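Local coordinates for AztD protein (Citrobacter koseri, PDB 6CMK), which acts as a periplasmic zinc chaperone, handing a zinc ion directly to the solute-binding protein AztC of the AztABCD transport system, at residues V33-R37 / A356-N360; S75-I79 / T91-A97; P255-T261 / G273-R279; L296-H302 / Y314-D319. Where two conformers were deposited one is given. Residues are numbered along the deposited sequence.

Contact 1. Residues V33-R37 / A356-N360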
loop_
_atom_site.group_PDB
_atom_site.type_symbol
_atom_site.label_atom_id
_atom_site.label_comp_id
_atom_site.label_asym_id
_atom_site.label_seq_id
_atom_site.Cartn_x
_atom_site.Cartn_y
_atom_site.Cartn_z
ATOM N N VAL B 33 -8.643 -9.962 -12.039
ATOM C CA VAL B 33 -9.266 -10.925 -11.140
ATOM C C VAL B 33 -9.473 -10.288 -9.778
ATOM O O VAL B 33 -8.543 -9.707 -9.207
ATOM C CB VAL B 33 -8.431 -12.207 -11.008
ATOM C CG1 VAL B 33 -9.102 -13.165 -10.028
ATOM C CG2 VAL B 33 -8.272 -12.850 -12.371
ATOM N N THR B 34 -10.691 -10.424 -9.266
ATOM C CA THR B 34 -11.070 -10.013 -7.921
ATOM C C THR B 34 -11.215 -11.263 -7.070
ATOM O O THR B 34 -11.863 -12.229 -7.485
ATOM C CB THR B 34 -12.390 -9.234 -7.929
ATOM O OG1 THR B 34 -12.242 -8.023 -8.683
ATOM C CG2 THR B 34 -12.828 -8.886 -6.514
ATOM N N ALA B 35 -10.615 -11.255 -5.886
ATOM C CA ALA B 35 -10.720 -12.432 -5.033
ATOM C C ALA B 35 -10.675 -12.002 -3.581
ATOM O O ALA B 35 -9.775 -11.256 -3.177
ATOM C CB ALA B 35 -9.602 -13.441 -5.326
ATOM N N TRP B 36 -11.656 -12.468 -2.810
ATOM C CA TRP B 36 -11.713 -12.229 -1.375
ATOM C C TRP B 36 -12.146 -13.510 -0.677
ATOM O O TRP B 36 -12.988 -14.253 -1.192
ATOM C CB TRP B 36 -12.694 -11.117 -1.010
ATOM C CG TRP B 36 -12.331 -9.728 -1.491
ATOM C CD1 TRP B 36 -12.429 -9.253 -2.763
ATOM C CD2 TRP B 36 -11.864 -8.640 -0.692
ATOM N NE1 TRP B 36 -12.045 -7.934 -2.815
ATOM C CE2 TRP B 36 -11.687 -7.534 -1.554
ATOM C CE3 TRP B 36 -11.569 -8.489 0.661
ATOM C CZ2 TRP B 36 -11.238 -6.307 -1.099
ATOM C CZ3 TRP B 36 -11.121 -7.262 1.105
ATOM C CH2 TRP B 36 -10.959 -6.191 0.225
ATOM N N ARG B 37 -11.586 -13.752 0.507
ATOM C CA ARG B 37 -11.845 -14.975 1.250
ATOM C C ARG B 37 -12.130 -14.662 2.706
ATOM O O ARG B 37 -11.511 -13.771 3.293
ATOM C CB ARG B 37 -10.662 -15.928 1.130
ATOM C CG ARG B 37 -10.574 -16.510 -0.257
ATOM C CD ARG B 37 -9.296 -17.263 -0.502
ATOM N NE ARG B 37 -9.265 -17.737 -1.877
ATOM C CZ ARG B 37 -8.325 -18.521 -2.383
ATOM N NH1 ARG B 37 -7.317 -18.921 -1.628
ATOM N NH2 ARG B 37 -8.398 -18.902 -3.651
ATOM N N ALA B 356 -16.959 -8.855 9.733
ATOM C CA ALA B 356 -15.837 -8.679 8.812
ATOM C C ALA B 356 -16.293 -7.888 7.593
ATOM O O ALA B 356 -17.482 -7.786 7.305
ATOM C CB ALA B 356 -15.241 -10.018 8.352
ATOM N N VAL B 357 -15.323 -7.333 6.863
ATOM C CA VAL B 357 -15.601 -6.582 5.640
ATOM C C VAL B 357 -14.746 -7.145 4.512
ATOM O O VAL B 357 -13.539 -7.332 4.683
ATOM C CB VAL B 357 -15.318 -5.077 5.807
ATOM C CG1 VAL B 357 -15.728 -4.325 4.538
ATOM C CG2 VAL B 357 -16.049 -4.510 7.012
ATOM N N ALA B 358 -15.368 -7.393 3.357
ATOM C CA ALA B 358 -14.656 -7.825 2.161
ATOM C C ALA B 358 -15.282 -7.143 0.956
ATOM O O ALA B 358 -16.501 -7.209 0.772
ATOM C CB ALA B 358 -14.706 -9.346 1.975
ATOM N N ASP B 359 -14.444 -6.497 0.142
ATOM C CA ASP B 359 -14.869 -5.834 -1.097
ATOM C C ASP B 359 -15.973 -4.843 -0.732
ATOM O O ASP B 359 -15.734 -3.954 0.100
ATOM C CB ASP B 359 -15.254 -6.901 -2.127
ATOM C CG ASP B 359 -15.208 -6.385 -3.550
ATOM O OD1 ASP B 359 -14.550 -5.351 -3.792
ATOM O OD2 ASP B 359 -15.835 -7.010 -4.428
ATOM N N ASN B 360 -17.166 -4.955 -1.299
ATOM C CA ASN B 360 -18.241 -4.013 -1.013
ATOM C C ASN B 360 -19.332 -4.646 -0.157
ATOM O O ASN B 360 -20.502 -4.268 -0.243
ATOM C CB ASN B 360 -18.809 -3.476 -2.322
ATOM C CG ASN B 360 -17.763 -2.730 -3.134
ATOM O OD1 ASN B 360 -16.823 -2.146 -2.576
ATOM N ND2 ASN B 360 -17.908 -2.755 -4.455
HETATM O O HOH W 1 -11.778 -6.052 -4.898
#
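Trp36 has the largest share of the buried surface, followed by Asp359 and Ala358. The tryptophan points from strand 32-42 toward the end of strand 355-358, and its flat indole covers the point where that strand gives way to a turn. The backbone of Ala358 and Asp359 lies across one face of the ring: Asp359 N is 3.4 Å from Trp36 CE2. Asp359 CB sits 3.6 Å from the centroid of the five-membered ring and almost on its normal, a CH-pi contact. Asp359 has a positive phi of 56°, as the chain turns here. The carboxylate finds a polar partner beside the ring through a water, which accepts from Trp36 NE1 at 2.8 Å and donates to Asp359 OD1 at 3.1 Å, joining the two indirectly. Ala358 is small enough for the ring to come close, with its CB 3.5 Å from Trp36 CE3. No direct hydrogen bond crosses between the segments, and the join rests mainly on packing round the indole, with the bridging water. At the margin, Gly346 and His347 of the second subunit pack on Trp36 and on Thr34 and Asp359. Strand 32-42 pairs with strand 392-403 in the closing blade, whereas 355-358 is the innermost strand of the blade before it. The arrangement is thus an interface between neighbouring blades of a beta propeller, at the place where the ring closes.

Contact 2. Residues S75-I79 / T91-A97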
loop_
_atom_site.group_PDB
_atom_site.type_symbol
_atom_site.label_atom_id
_atom_site.label_comp_id
_atom_site.label_asym_id
_atom_site.label_seq_id
_atom_site.Cartn_x
_atom_site.Cartn_y
_atom_site.Cartn_z
ATOM N N SER B 75 -0.343 -7.907 4.830
ATOM C CA SER B 75 -0.300 -8.302 3.428
ATOM C C SER B 75 -1.508 -9.128 3.034
ATOM O O SER B 75 -1.799 -9.240 1.838
ATOM C CB SER B 75 0.959 -9.118 3.130
ATOM O OG SER B 75 0.826 -10.449 3.607
ATOM N N GLY B 76 -2.179 -9.746 4.014
ATOM C CA GLY B 76 -3.249 -10.685 3.775
ATOM C C GLY B 76 -2.814 -12.064 3.329
ATOM O O GLY B 76 -3.676 -12.900 3.038
ATOM N N ALA B 77 -1.511 -12.336 3.261
ATOM C CA ALA B 77 -1.071 -13.628 2.762
ATOM C C ALA B 77 -1.147 -14.715 3.826
ATOM O O ALA B 77 -1.162 -15.899 3.478
ATOM C CB ALA B 77 0.358 -13.535 2.220
ATOM N N THR B 78 -1.206 -14.353 5.110
ATOM C CA THR B 78 -1.261 -15.344 6.177
ATOM C C THR B 78 -2.378 -15.015 7.151
ATOM O O THR B 78 -2.681 -13.843 7.397
ATOM C CB THR B 78 0.068 -15.439 6.933
ATOM O OG1 THR B 78 0.403 -14.171 7.500
ATOM C CG2 THR B 78 1.177 -15.893 5.997
ATOM N N ILE B 79 -2.997 -16.083 7.658
ATOM C CA ILE B 79 -4.007 -16.068 8.705
ATOM C C ILE B 79 -3.431 -16.854 9.870
ATOM O O ILE B 79 -2.916 -17.957 9.673
ATOM C CB ILE B 79 -5.323 -16.729 8.246
ATOM C CG1 ILE B 79 -5.828 -16.145 6.927
ATOM C CG2 ILE B 79 -6.377 -16.654 9.344
ATOM C CD1 ILE B 79 -6.156 -14.703 6.999
ATOM N N THR B 91 -0.977 -21.625 11.510
ATOM C CA THR B 91 -0.766 -20.635 10.468
ATOM C C THR B 91 -1.317 -21.152 9.152
ATOM O O THR B 91 -1.059 -22.295 8.764
ATOM C CB THR B 91 0.716 -20.307 10.343
ATOM O OG1 THR B 91 1.402 -21.404 9.737
ATOM C CG2 THR B 91 1.284 -20.072 11.720
ATOM N N ILE B 92 -2.061 -20.294 8.465
ATOM C CA ILE B 92 -2.733 -20.616 7.215
ATOM C C ILE B 92 -2.210 -19.671 6.141
ATOM O O ILE B 92 -2.150 -18.453 6.353
ATOM C CB ILE B 92 -4.261 -20.479 7.361
ATOM C CG1 ILE B 92 -4.810 -21.542 8.316
ATOM C CG2 ILE B 92 -4.963 -20.576 6.003
ATOM C CD1 ILE B 92 -6.230 -21.251 8.807
ATOM N N ALA B 93 -1.843 -20.227 4.989
ATOM C CA ALA B 93 -1.598 -19.402 3.813
ATOM C C ALA B 93 -2.937 -19.126 3.149
ATOM O O ALA B 93 -3.644 -20.054 2.740
ATOM C CB ALA B 93 -0.637 -20.084 2.844
ATOM N N SER B 94 -3.303 -17.851 3.073
ATOM C CA SER B 94 -4.634 -17.501 2.596
ATOM C C SER B 94 -4.835 -17.887 1.141
ATOM O O SER B 94 -5.973 -18.125 0.711
ATOM C CB SER B 94 -4.854 -16.007 2.764
ATOM O OG SER B 94 -4.048 -15.296 1.837
ATOM N N GLY B 95 -3.758 -17.931 0.369
ATOM C CA GLY B 95 -3.849 -18.196 -1.044
ATOM C C GLY B 95 -4.092 -16.968 -1.890
ATOM O O GLY B 95 -4.330 -17.106 -3.094
ATOM N N ILE B 96 -4.072 -15.776 -1.300
ATOM C CA ILE B 96 -4.205 -14.528 -2.042
ATOM C C ILE B 96 -3.038 -13.638 -1.657
ATOM O O ILE B 96 -2.848 -13.333 -0.475
ATOM C CB ILE B 96 -5.539 -13.813 -1.765
ATOM C CG1 ILE B 96 -6.716 -14.708 -2.170
ATOM C CG2 ILE B 96 -5.576 -12.489 -2.532
ATOM C CD1 ILE B 96 -8.092 -14.168 -1.778
ATOM N N ALA B 97 -2.256 -13.221 -2.649
ATOM C CA ALA B 97 -1.140 -12.332 -2.406
ATOM C C ALA B 97 -1.011 -11.372 -3.580
ATOM O O ALA B 97 -1.466 -11.655 -4.692
ATOM C CB ALA B 97 0.161 -13.120 -2.191
HETATM O O HOH W 2 -3.445 -10.775 0.274
HETATM O O HOH W 3 -0.964 -17.091 0.924
#
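The backbones run antiparallel. Ile79 and Ile92 form a hydrogen-bonded pair, with Ile79 N to Ile92 O and Ile92 N to Ile79 O both 2.8 Å, and Thr78 faces Ala93 in the adjacent non-hydrogen-bonded pair. Ser94 N donates to Ala77 O at 2.9 Å, but beyond it the first segment is a turn, while the other strand breaks at Ser94 and Gly95 and resumes at Ile96. Gly76 and Gly95 take up positive phi (77° and 86°), and at Gly95 a CB would jam against Ser94 O. Water fills the widening gap, one molecule donating to Ser75 O and Ile96 O (2.7 Å each), another donating to Ala77 O at 2.8 Å and accepting from Gly95 N at 3.0 Å. Ser94 suits the break: OG donates to Gly76 O at 2.7 Å, and by accepting from Ile96 N, two residues on, at 3.2 Å it forms an ST turn. Ser75 OG makes a second ST turn, accepting from Ala77 N at 3.0 Å. Ile79 and Ile92 share one face of the sheet, CB to CB 4.0 Å, and pack with Phe39 of strand 32-42. On the other face Thr78 OG1 is bonded to Glu149. This is the central beta hairpin of a propeller blade, with the Ile79 and Ile92 face packed against the neighbouring blade that joins the chain's two ends.

Contact 3. Residues P255-T261 / G273-R279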
loop_
_atom_site.group_PDB
_atom_site.type_symbol
_atom_site.label_atom_id
_atom_site.label_comp_id
_atom_site.label_asym_id
_atom_site.label_seq_id
_atom_site.Cartn_x
_atom_site.Cartn_y
_atom_site.Cartn_z
ATOM N N PRO B 255 -16.526 11.809 29.753
ATOM C CA PRO B 255 -17.014 11.346 31.058
ATOM C C PRO B 255 -16.074 10.299 31.627
ATOM O O PRO B 255 -15.087 9.949 30.973
ATOM C CB PRO B 255 -18.396 10.769 30.726
ATOM C CG PRO B 255 -18.255 10.293 29.312
ATOM C CD PRO B 255 -17.303 11.244 28.638
ATOM N N GLU B 256 -16.353 9.789 32.822
ATOM C CA GLU B 256 -15.462 8.797 33.406
ATOM C C GLU B 256 -15.508 7.504 32.601
ATOM O O GLU B 256 -16.559 7.091 32.107
ATOM C CB GLU B 256 -15.809 8.528 34.876
ATOM C CG GLU B 256 -17.286 8.382 35.220
ATOM C CD GLU B 256 -17.518 8.374 36.720
ATOM O OE1 GLU B 256 -18.259 7.494 37.212
ATOM O OE2 GLU B 256 -16.946 9.244 37.411
ATOM N N GLY B 257 -14.348 6.890 32.447
ATOM C CA GLY B 257 -14.240 5.643 31.723
ATOM C C GLY B 257 -12.814 5.437 31.264
ATOM O O GLY B 257 -11.936 6.270 31.485
ATOM N N SER B 258 -12.599 4.291 30.630
ATOM C CA SER B 258 -11.318 4.023 29.991
ATOM C C SER B 258 -11.522 2.924 28.962
ATOM O O SER B 258 -12.564 2.266 28.921
ATOM C CB SER B 258 -10.237 3.625 31.004
ATOM O OG SER B 258 -10.484 2.335 31.538
ATOM N N THR B 259 -10.502 2.739 28.133
ATOM C CA THR B 259 -10.540 1.819 27.010
ATOM C C THR B 259 -9.760 0.555 27.343
ATOM O O THR B 259 -8.639 0.630 27.864
ATOM C CB THR B 259 -9.946 2.479 25.764
ATOM O OG1 THR B 259 -10.735 3.623 25.415
ATOM C CG2 THR B 259 -9.912 1.500 24.603
ATOM N N SER B 260 -10.345 -0.600 27.024
ATOM C CA SER B 260 -9.665 -1.877 27.155
ATOM C C SER B 260 -9.595 -2.668 25.853
ATOM O O SER B 260 -8.993 -3.744 25.839
ATOM C CB SER B 260 -10.343 -2.731 28.237
ATOM O OG SER B 260 -11.706 -2.969 27.935
ATOM N N THR B 261 -10.180 -2.172 24.760
ATOM C CA THR B 261 -10.133 -2.855 23.474
ATOM C C THR B 261 -10.083 -1.795 22.387
ATOM O O THR B 261 -10.825 -0.816 22.466
ATOM C CB THR B 261 -11.367 -3.747 23.260
ATOM O OG1 THR B 261 -11.629 -4.498 24.449
ATOM C CG2 THR B 261 -11.153 -4.704 22.092
ATOM N N GLY B 273 -11.983 2.954 20.454
ATOM C CA GLY B 273 -11.922 2.142 21.647
ATOM C C GLY B 273 -13.288 1.993 22.271
ATOM O O GLY B 273 -14.178 2.818 22.044
ATOM N N ASN B 274 -13.478 0.939 23.055
ATOM C CA ASN B 274 -14.607 0.962 23.959
ATOM C C ASN B 274 -14.347 2.001 25.050
ATOM O O ASN B 274 -13.252 2.552 25.179
ATOM C CB ASN B 274 -14.876 -0.436 24.533
ATOM C CG ASN B 274 -13.781 -0.933 25.464
ATOM O OD1 ASN B 274 -12.611 -0.575 25.342
ATOM N ND2 ASN B 274 -14.166 -1.792 26.398
ATOM N N TYR B 275 -15.387 2.305 25.820
ATOM C CA TYR B 275 -15.279 3.331 26.846
ATOM C C TYR B 275 -16.398 3.085 27.835
ATOM O O TYR B 275 -17.267 3.934 28.039
ATOM C CB TYR B 275 -15.350 4.739 26.238
ATOM C CG TYR B 275 -14.724 5.804 27.116
ATOM C CD1 TYR B 275 -13.348 5.864 27.289
ATOM C CD2 TYR B 275 -15.507 6.749 27.766
ATOM C CE1 TYR B 275 -12.767 6.825 28.092
ATOM C CE2 TYR B 275 -14.937 7.718 28.572
ATOM C CZ TYR B 275 -13.559 7.751 28.734
ATOM O OH TYR B 275 -12.972 8.709 29.532
ATOM N N GLY B 276 -16.363 1.920 28.456
ATOM C CA GLY B 276 -17.513 1.387 29.128
ATOM C C GLY B 276 -18.285 0.511 28.165
ATOM O O GLY B 276 -18.012 0.471 26.962
ATOM N N PRO B 277 -19.275 -0.209 28.680
ATOM C CA PRO B 277 -19.904 -1.267 27.874
ATOM C C PRO B 277 -20.825 -0.761 26.768
ATOM O O PRO B 277 -21.084 -1.522 25.825
ATOM C CB PRO B 277 -20.671 -2.095 28.919
ATOM C CG PRO B 277 -20.815 -1.201 30.110
ATOM C CD PRO B 277 -19.659 -0.259 30.098
ATOM N N ASP B 278 -21.304 0.493 26.822
ATOM C CA ASP B 278 -22.218 0.996 25.797
ATOM C C ASP B 278 -21.726 2.307 25.186
ATOM O O ASP B 278 -22.514 3.049 24.596
ATOM C CB ASP B 278 -23.634 1.170 26.357
ATOM C CG ASP B 278 -23.711 2.207 27.469
ATOM O OD1 ASP B 278 -22.668 2.762 27.864
ATOM O OD2 ASP B 278 -24.834 2.466 27.950
ATOM N N ARG B 279 -20.435 2.590 25.278
ATOM C CA ARG B 279 -19.857 3.782 24.677
ATOM C C ARG B 279 -18.606 3.394 23.907
ATOM O O ARG B 279 -17.962 2.398 24.228
ATOM C CB ARG B 279 -19.495 4.825 25.742
ATOM C CG ARG B 279 -20.684 5.455 26.420
ATOM C CD ARG B 279 -20.280 6.086 27.737
ATOM N NE ARG B 279 -21.290 7.029 28.209
ATOM C CZ ARG B 279 -21.246 7.652 29.381
ATOM N NH1 ARG B 279 -22.209 8.498 29.714
ATOM N NH2 ARG B 279 -20.246 7.426 30.224
HETATM O O HOH W 4 -18.070 5.754 30.180
#
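Asn274 is the chief polar link. Its OD1 accepts from two successive backbone amides, Ser260 N at 2.8 Å and Thr261 N at 3.0 Å, while ND2 donates to Ser260 OG at 3.1 Å. A carboxamide suits this place because it offers acceptor and donor side by side to the backbone and hydroxyl of an irregular segment. Asn274 N donates to Thr261 O (3.2 Å), and Asn274 O receives Thr259 OG1 at 2.7 Å. Tyr275 OH donates to Pro255 O, 2.8 Å away. One water donates to Glu256 O (2.8 Å) and Tyr275 O (2.9 Å) and accepts from Arg279 NH2 (2.7 Å). In the propeller, residues 255-261 end the link from strand 244-249 to strand 262-264, the inner strand of the next blade; they run beside the end of strand 271-274 and Tyr275, just before the type I turn (Gly276 to Arg279) that leads into strand 279-283. The link passes close to zinc site 1, for Ser260 O is hydrogen-bonded to ND1 of His216, one of its ligands. Packing centres on the Tyr275 ring. Gly257 CA lies 4.0 Å from its centroid, over the face, in a CH-pi contact; a CB here would clash with the ring. Pro255 CG lies over the Arg279 guanidinium, 3.6 Å from NH2, while Arg279 NE is bonded to Gln295.

Contact 4. Residues L296-H302 / Y314-D319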
loop_
_atom_site.group_PDB
_atom_site.type_symbol
_atom_site.label_atom_id
_atom_site.label_comp_id
_atom_site.label_asym_id
_atom_site.label_seq_id
_atom_site.Cartn_x
_atom_site.Cartn_y
_atom_site.Cartn_z
ATOM N N LEU B 296 -23.793 4.433 22.514
ATOM C CA LEU B 296 -24.552 3.417 21.814
ATOM C C LEU B 296 -25.888 3.193 22.513
ATOM O O LEU B 296 -25.982 3.321 23.739
ATOM C CB LEU B 296 -23.783 2.103 21.771
ATOM C CG LEU B 296 -22.350 2.199 21.269
ATOM C CD1 LEU B 296 -21.635 0.882 21.501
ATOM C CD2 LEU B 296 -22.336 2.584 19.801
ATOM N N PRO B 297 -26.932 2.848 21.760
ATOM C CA PRO B 297 -28.227 2.595 22.409
ATOM C C PRO B 297 -28.220 1.375 23.311
ATOM O O PRO B 297 -28.914 1.386 24.332
ATOM C CB PRO B 297 -29.200 2.436 21.231
ATOM C CG PRO B 297 -28.364 2.217 20.030
ATOM C CD PRO B 297 -27.014 2.805 20.288
ATOM N N THR B 298 -27.475 0.326 22.968
ATOM C CA THR B 298 -27.306 -0.835 23.830
ATOM C C THR B 298 -25.825 -1.195 23.854
ATOM O O THR B 298 -24.986 -0.502 23.268
ATOM C CB THR B 298 -28.148 -2.031 23.360
ATOM O OG1 THR B 298 -27.795 -2.374 22.013
ATOM C CG2 THR B 298 -29.632 -1.706 23.418
ATOM N N ARG B 299 -25.499 -2.293 24.525
ATOM C CA ARG B 299 -24.100 -2.626 24.773
ATOM C C ARG B 299 -23.410 -3.178 23.531
ATOM O O ARG B 299 -24.012 -3.859 22.694
ATOM C CB ARG B 299 -24.001 -3.627 25.922
ATOM C CG ARG B 299 -24.157 -2.960 27.269
ATOM C CD ARG B 299 -24.375 -3.962 28.378
ATOM N NE ARG B 299 -25.673 -4.608 28.268
ATOM C CZ ARG B 299 -26.096 -5.571 29.081
ATOM N NH1 ARG B 299 -25.312 -5.999 30.062
ATOM N NH2 ARG B 299 -27.300 -6.105 28.909
ATOM N N ARG B 300 -22.122 -2.875 23.435
ATOM C CA ARG B 300 -21.307 -3.266 22.291
ATOM C C ARG B 300 -20.964 -4.752 22.332
ATOM O O ARG B 300 -20.543 -5.281 23.369
ATOM C CB ARG B 300 -20.033 -2.426 22.283
ATOM C CG ARG B 300 -19.094 -2.698 21.143
ATOM C CD ARG B 300 -17.850 -1.842 21.285
ATOM N NE ARG B 300 -17.072 -2.379 22.383
ATOM C CZ ARG B 300 -16.266 -3.427 22.275
ATOM N NH1 ARG B 300 -16.084 -4.013 21.095
ATOM N NH2 ARG B 300 -15.633 -3.879 23.345
ATOM N N VAL B 301 -21.153 -5.426 21.199
ATOM C CA VAL B 301 -20.734 -6.811 21.014
ATOM C C VAL B 301 -19.394 -6.899 20.289
ATOM O O VAL B 301 -18.528 -7.692 20.666
ATOM C CB VAL B 301 -21.825 -7.591 20.243
ATOM C CG1 VAL B 301 -21.333 -8.996 19.862
ATOM C CG2 VAL B 301 -23.118 -7.678 21.064
ATOM N N HIS B 302 -19.213 -6.098 19.242
ATOM C CA HIS B 302 -18.021 -6.181 18.406
ATOM C C HIS B 302 -17.900 -4.905 17.584
ATOM O O HIS B 302 -18.890 -4.214 17.354
ATOM C CB HIS B 302 -18.093 -7.406 17.484
ATOM C CG HIS B 302 -16.801 -7.731 16.803
ATOM N ND1 HIS B 302 -16.711 -7.952 15.445
ATOM C CD2 HIS B 302 -15.546 -7.863 17.295
ATOM C CE1 HIS B 302 -15.452 -8.225 15.133
ATOM N NE2 HIS B 302 -14.727 -8.176 16.240
ATOM N N TYR B 314 -17.822 -0.058 11.796
ATOM C CA TYR B 314 -19.077 -0.707 12.163
ATOM C C TYR B 314 -19.020 -1.227 13.590
ATOM O O TYR B 314 -18.005 -1.763 14.022
ATOM C CB TYR B 314 -19.402 -1.869 11.211
ATOM C CG TYR B 314 -19.325 -1.416 9.792
ATOM C CD1 TYR B 314 -20.257 -0.522 9.288
ATOM C CD2 TYR B 314 -18.284 -1.814 8.979
ATOM C CE1 TYR B 314 -20.154 -0.062 7.999
ATOM C CE2 TYR B 314 -18.174 -1.362 7.695
ATOM C CZ TYR B 314 -19.113 -0.496 7.208
ATOM O OH TYR B 314 -18.992 -0.037 5.917
ATOM N N VAL B 315 -20.123 -1.053 14.315
ATOM C CA VAL B 315 -20.283 -1.603 15.657
ATOM C C VAL B 315 -21.527 -2.473 15.662
ATOM O O VAL B 315 -22.579 -2.063 15.156
ATOM C CB VAL B 315 -20.407 -0.507 16.730
ATOM C CG1 VAL B 315 -20.263 -1.121 18.124
ATOM C CG2 VAL B 315 -19.399 0.594 16.517
ATOM N N PHE B 316 -21.408 -3.668 16.225
ATOM C CA PHE B 316 -22.559 -4.532 16.440
ATOM C C PHE B 316 -22.947 -4.459 17.910
ATOM O O PHE B 316 -22.084 -4.519 18.788
ATOM C CB PHE B 316 -22.249 -5.981 16.053
ATOM C CG PHE B 316 -23.475 -6.842 15.912
ATOM C CD1 PHE B 316 -23.968 -7.550 16.987
ATOM C CD2 PHE B 316 -24.135 -6.925 14.701
ATOM C CE1 PHE B 316 -25.100 -8.332 16.858
ATOM C CE2 PHE B 316 -25.264 -7.703 14.564
ATOM C CZ PHE B 316 -25.748 -8.407 15.646
ATOM N N THR B 317 -24.245 -4.319 18.176
ATOM C CA THR B 317 -24.736 -4.138 19.534
ATOM C C THR B 317 -25.637 -5.306 19.920
ATOM O O THR B 317 -26.118 -6.059 19.070
ATOM C CB THR B 317 -25.484 -2.796 19.685
ATOM O OG1 THR B 317 -26.353 -2.576 18.563
ATOM C CG2 THR B 317 -24.500 -1.631 19.792
ATOM N N GLU B 318 -25.847 -5.450 21.232
ATOM C CA GLU B 318 -26.516 -6.626 21.775
ATOM C C GLU B 318 -27.964 -6.736 21.315
ATOM O O GLU B 318 -28.528 -7.832 21.356
ATOM C CB GLU B 318 -26.449 -6.596 23.301
ATOM C CG GLU B 318 -27.206 -5.433 23.917
ATOM C CD GLU B 318 -27.113 -5.402 25.426
ATOM O OE1 GLU B 318 -27.142 -4.290 26.000
ATOM O OE2 GLU B 318 -27.011 -6.489 26.038
ATOM N N ASP B 319 -28.558 -5.639 20.848
ATOM C CA ASP B 319 -29.927 -5.654 20.352
ATOM C C ASP B 319 -30.071 -6.383 19.023
ATOM O O ASP B 319 -31.202 -6.544 18.547
ATOM C CB ASP B 319 -30.459 -4.220 20.210
ATOM C CG ASP B 319 -29.528 -3.316 19.433
ATOM O OD1 ASP B 319 -28.643 -3.839 18.734
ATOM O OD2 ASP B 319 -29.682 -2.077 19.525
#
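Backbone hydrogen bonds come first. Phe316 N donates to His302 O at 2.8 Å, and Phe316 O receives Val301 N at 2.7 Å as well as a weak bond from His302 N at 3.3 Å. Two residues therefore face one, a classic beta bulge, and Val301 takes the near-helical psi of -43° that this needs. Further along, Glu318 N donates to Arg299 O at 2.8 Å. The short strand axes of 300-302 and 314-317 meet at 121°, far from straight antiparallel. These are the first two strands of a propeller blade, 300-305 being the innermost, and the bulge lies near the mouth of their hairpin. Charge is concentrated just beyond the strands. Glu318 OE1 accepts from Arg299 N (3.0 Å) and makes a salt bridge with Arg299 NE (2.7 Å), so one carboxylate oxygen grips both backbone and side chain of the arginine; OE2 is bonded to Met344 N. Within the second segment Thr317 OG1 donates to Asp319 OD1 at 2.6 Å where the chain leaves the strand. Apolar contacts fill in the rest. Branched Val301 brings CB to 3.9 Å from Phe316 CD1, at the edge of the ring. Leu296 CD1 reaches Val315 CG1 and Thr317 CG2, both at 4.2 Å, and the aliphatic part of Arg300 adds CG 3.6 Å from Val315 CG1.

Contacts 1 and 2 are buried; contacts 3 and 4 are partly buried and carry more of their chemistry in loops. Contacts 2 and 4 each join neighbouring strands within one blade through backbone hydrogen bonds, regular in contact 2 until the glycines, bulged in contact 4. Contact 3 depends mostly on side chains bonding to backbone, and contact 1 on an aromatic face between two blades. Neighbours are coupled: Arg37 NH1 bonds to Ser94 O between contacts 1 and 2, while Pro277 O with Arg300 N and Asp278 O with Leu296 N join contacts 3 and 4. Contacts 2 and 3, about 33 Å apart between centres, lie on opposite sides of the chain's centre.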